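Protein SCO1, mitochondrial (Saccharomyces cerevisiae, PDB 2B7K) is required for the accumulation of cytochrome c oxidase subunits 1 and 2 and is thought to act in mitochondrial copper transport or copper insertion into the oxidase. Local coordinates at residues A[85-88]-A[89-92]; A[164-167]-A[168-171]. One frame throughout, in Å; residues are numbered along the deposited sequence.

Overall arrangement
Both contacts are local turns that lead the chain into a helix at the rim of the thioredoxin-like domain, on opposite sides of its centre, with their nearest atoms about 18 Å apart. Contact 1 links strand 80-85 to helix 93-100 and is partly buried: Thr85 and Asp91 are covered, while Arg90 lies exposed. Contact 2 joins the loop after strand 157-161 to helix 169-180; there Gly170 and Val171 are buried, Asn164 and Lys168 exposed. In each, an aspartate oxygen gathers several donors, but contact 1 adds a salt bridge and brings the Asp91 side chain close to the probable copper site, whereas contact 2 is a helix cap away from it.

Contact 1: A[85-88]-A[89-92]; sequences TCDP and ARDS
The loop between strand 80-85 and helix 93-100 closes on itself here, drawing Thr85 against Asp91 and Asp87 against Arg90. Thr85 OG1 gives its proton to Asp91 OD2 at 2.6 Å, reaching the oxygen from its anti side and 31° out of the carboxylate plane. A chi1 of -175° swings Thr85 OG1 away from the threonine's backbone N and beside its carbonyl carbon, where it also accepts from Asp87 N at 3.0 Å, an ST turn tying the strand end to the loop. The other oxygen, Asp91 OD1, is bonded to the hydroxyl of Ser51, so the buried carboxylate has a partner on each oxygen.

Asp87 works with both its backbone and its side chain. Asp87 O takes Asp91 N almost head-on at 3.0 Å and a longer bond from Arg90 N, which stands above the carbonyl plane. Out toward solvent, Arg90 NE reaches the syn lone pair of Asp87 OD2 at 2.8 Å. That oxygen lies near the guanidinium plane, at its edge, yet the two flat groups are turned 57° apart; NH1 adds a weak bond to the same oxygen, so the salt bridge is not a two-oxygen pair. A bend at chi3 folds the arginine back for this. Water 1 spans Asp87 OD1 and Ala89 N.

Asp91 centres an inverse gamma turn, and its side chain comes within about 8 Å of those of Cys53 and Cys57, the probable copper ligands. The whole is a strand-to-helix connection beside the loop that probably carries the copper-binding cysteines in a thioredoxin-like Sco domain.

Contact 2: A[164-167]-A[168-171]; sequences NYDE and KTGV
Asp166 OD2 collects three donors from the residues that follow it. Thr169 N comes to Asp166 OD2 nearly along the carboxylate C-O bond at 2.7 Å, and its N-H is well aimed (165°). Thr169 OG1 approaches Asp166 OD2 at 2.9 Å and Lys168 N also at 2.9 Å, both from well out of the carboxylate plane; the Lys168 N bond is more bent (136°) than that of Thr169 N. The aspartate can do this because its CG sits between the backbone N and the carbonyl carbon (chi1 64°), which turns OD2 over the first turn of the chain ahead. This is side-chain capping at the N-terminus of helix 169-180, where backbone N-H groups have no earlier carbonyl to meet, and the carboxylate would also be expected to suit the positive end of the helix dipole. With an alanine here the carboxylate is gone, and Thr169 N and Lys168 N would probably be left without their shared acceptor, the threonine hydroxyl freer to turn.

Beyond these bonds, Asp166 O accepts from Gly170 N at 3.1 Å, and from the indole NH of Trp67. Water 2 donates to both Thr169 OG1 and Asn164 O, meeting the hydroxyl about a right angle away from the aspartate oxygen. The Tyr165 side chain slants across Thr169: its CD2 is 3.7 Å from Thr169 OG1, and Gly170 CA also lies obliquely to the ring. Farther in, Val171 CG2 rests 3.5 Å from Glu167 O, while the valine side chain packs against Trp67, Thr70, Leu71 and Tyr75 of helix 56-75.

Contact 1: A[85-88]-A[89-92]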
loop_
_atom_site.group_PDB
_atom_site.type_symbol
_atom_site.label_atom_id
_atom_site.label_comp_id
_atom_site.label_asym_id
_atom_site.label_seq_id
_atom_site.Cartn_x
_atom_site.Cartn_y
_atom_site.Cartn_z
ATOM N N THR A 85 2.055 -7.373 4.449
ATOM C CA THR A 85 2.857 -8.565 4.228
ATOM C C THR A 85 2.005 -9.740 3.770
ATOM O O THR A 85 0.826 -9.845 4.122
ATOM C CB THR A 85 3.621 -8.995 5.501
ATOM O OG1 THR A 85 4.476 -10.110 5.193
ATOM C CG2 THR A 85 2.642 -9.407 6.603
ATOM N N CYS A 86 2.647 -10.559 2.919
ATOM C CA CYS A 86 2.041 -11.797 2.447
ATOM C C CYS A 86 2.687 -13.009 3.108
ATOM O O CYS A 86 2.451 -14.126 2.733
ATOM C CB CYS A 86 2.171 -11.906 0.925
ATOM S SG CYS A 86 1.260 -10.645 0.005
ATOM N N ASP A 87 3.516 -12.721 4.089
ATOM C CA ASP A 87 4.251 -13.771 4.797
ATOM C C ASP A 87 4.061 -13.592 6.310
ATOM O O ASP A 87 4.983 -13.215 7.030
ATOM C CB ASP A 87 5.739 -13.717 4.429
ATOM C CG ASP A 87 6.561 -14.798 5.127
ATOM O OD1 ASP A 87 5.961 -15.763 5.644
ATOM O OD2 ASP A 87 7.806 -14.685 5.152
ATOM N N PRO A 88 2.846 -13.866 6.801
ATOM C CA PRO A 88 2.498 -13.742 8.219
ATOM C C PRO A 88 3.322 -14.621 9.156
ATOM O O PRO A 88 3.379 -14.366 10.358
ATOM C CB PRO A 88 1.014 -14.102 8.236
ATOM C CG PRO A 88 0.897 -15.074 7.110
ATOM C CD PRO A 88 1.708 -14.401 6.035
ATOM N N ALA A 89 3.963 -15.648 8.606
ATOM C CA ALA A 89 4.772 -16.556 9.415
ATOM C C ALA A 89 6.010 -15.882 9.991
ATOM O O ALA A 89 6.374 -16.120 11.146
ATOM C CB ALA A 89 5.177 -17.770 8.589
ATOM N N ARG A 90 6.641 -15.022 9.195
ATOM C CA ARG A 90 7.858 -14.337 9.612
ATOM C C ARG A 90 7.728 -12.833 9.841
ATOM O O ARG A 90 8.449 -12.269 10.660
ATOM C CB ARG A 90 8.967 -14.570 8.575
ATOM C CG ARG A 90 9.438 -16.011 8.474
ATOM C CD ARG A 90 10.555 -16.176 7.441
ATOM N NE ARG A 90 10.080 -15.949 6.077
ATOM C CZ ARG A 90 10.841 -16.037 4.988
ATOM N NH1 ARG A 90 10.317 -15.811 3.791
ATOM N NH2 ARG A 90 12.125 -16.351 5.091
ATOM N N ASP A 91 6.824 -12.186 9.116
ATOM C CA ASP A 91 6.663 -10.738 9.229
ATOM C C ASP A 91 5.772 -10.261 10.365
ATOM O O ASP A 91 4.644 -9.808 10.154
ATOM C CB ASP A 91 6.174 -10.167 7.897
ATOM C CG ASP A 91 7.270 -10.140 6.841
ATOM O OD1 ASP A 91 8.388 -10.621 7.124
ATOM O OD2 ASP A 91 7.015 -9.633 5.734
ATOM N N SER A 92 6.308 -10.371 11.576
ATOM C CA SER A 92 5.624 -9.946 12.784
ATOM C C SER A 92 5.734 -8.424 12.854
ATOM O O SER A 92 6.467 -7.806 12.071
ATOM C CB SER A 92 6.323 -10.542 13.999
ATOM O OG SER A 92 7.634 -10.012 14.088
HETATM O O HOH W 1 3.543 -17.025 5.882
#

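Contact 2: A[164-167]-A[168-171]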
loop_
_atom_site.group_PDB
_atom_site.type_symbol
_atom_site.label_atom_id
_atom_site.label_comp_id
_atom_site.label_asym_id
_atom_site.label_seq_id
_atom_site.Cartn_x
_atom_site.Cartn_y
_atom_site.Cartn_z
ATOM N N ASN A 164 5.610 -0.458 -14.771
ATOM C CA ASN A 164 5.829 0.375 -15.944
ATOM C C ASN A 164 5.719 1.859 -15.634
ATOM O O ASN A 164 5.961 2.706 -16.499
ATOM C CB ASN A 164 4.876 -0.040 -17.065
ATOM C CG ASN A 164 5.338 -1.311 -17.751
ATOM O OD1 ASN A 164 6.417 -1.339 -18.350
ATOM N ND2 ASN A 164 4.537 -2.370 -17.660
ATOM N N TYR A 165 5.341 2.179 -14.398
ATOM C CA TYR A 165 5.280 3.571 -13.982
ATOM C C TYR A 165 6.607 3.840 -13.282
ATOM O O TYR A 165 7.033 3.058 -12.432
ATOM C CB TYR A 165 4.134 3.820 -13.000
ATOM C CG TYR A 165 2.775 3.918 -13.648
ATOM C CD1 TYR A 165 1.927 2.813 -13.709
ATOM C CD2 TYR A 165 2.336 5.122 -14.201
ATOM C CE1 TYR A 165 0.670 2.908 -14.302
ATOM C CE2 TYR A 165 1.086 5.228 -14.796
ATOM C CZ TYR A 165 0.257 4.118 -14.841
ATOM O OH TYR A 165 -0.985 4.224 -15.419
ATOM N N ASP A 166 7.265 4.933 -13.646
ATOM C CA ASP A 166 8.543 5.270 -13.036
ATOM C C ASP A 166 8.365 6.371 -11.997
ATOM O O ASP A 166 7.241 6.759 -11.687
ATOM C CB ASP A 166 9.549 5.700 -14.111
ATOM C CG ASP A 166 9.134 6.970 -14.836
ATOM O OD1 ASP A 166 9.790 7.310 -15.845
ATOM O OD2 ASP A 166 8.165 7.629 -14.403
ATOM N N GLU A 167 9.477 6.871 -11.465
ATOM C CA GLU A 167 9.438 7.906 -10.437
ATOM C C GLU A 167 8.647 9.158 -10.812
ATOM O O GLU A 167 8.172 9.877 -9.932
ATOM C CB GLU A 167 10.867 8.291 -10.029
ATOM C CG GLU A 167 11.713 8.901 -11.138
ATOM C CD GLU A 167 11.829 8.005 -12.357
ATOM O OE1 GLU A 167 12.334 6.870 -12.219
ATOM O OE2 GLU A 167 11.415 8.440 -13.454
ATOM N N LYS A 168 8.495 9.415 -12.108
ATOM C CA LYS A 168 7.764 10.592 -12.570
ATOM C C LYS A 168 6.334 10.330 -13.037
ATOM O O LYS A 168 5.406 11.020 -12.620
ATOM C CB LYS A 168 8.529 11.292 -13.699
ATOM C CG LYS A 168 9.588 12.288 -13.236
ATOM C CD LYS A 168 10.715 11.611 -12.479
ATOM C CE LYS A 168 11.762 12.616 -12.027
ATOM N NZ LYS A 168 11.194 13.633 -11.099
ATOM N N THR A 169 6.152 9.343 -13.909
ATOM C CA THR A 169 4.814 9.050 -14.415
ATOM C C THR A 169 3.868 8.542 -13.333
ATOM O O THR A 169 2.654 8.729 -13.430
ATOM C CB THR A 169 4.858 8.029 -15.568
ATOM O OG1 THR A 169 5.481 6.825 -15.119
ATOM C CG2 THR A 169 5.653 8.594 -16.742
ATOM N N GLY A 170 4.417 7.897 -12.309
ATOM C CA GLY A 170 3.583 7.402 -11.227
ATOM C C GLY A 170 2.993 8.578 -10.470
ATOM O O GLY A 170 1.820 8.583 -10.098
ATOM N N VAL A 171 3.816 9.590 -10.234
ATOM C CA VAL A 171 3.336 10.770 -9.532
ATOM C C VAL A 171 2.234 11.452 -10.345
ATOM O O VAL A 171 1.202 11.832 -9.795
ATOM C CB VAL A 171 4.480 11.773 -9.281
ATOM C CG1 VAL A 171 3.907 13.106 -8.783
ATOM C CG2 VAL A 171 5.449 11.203 -8.252
HETATM O O HOH W 2 6.658 5.271 -17.030
#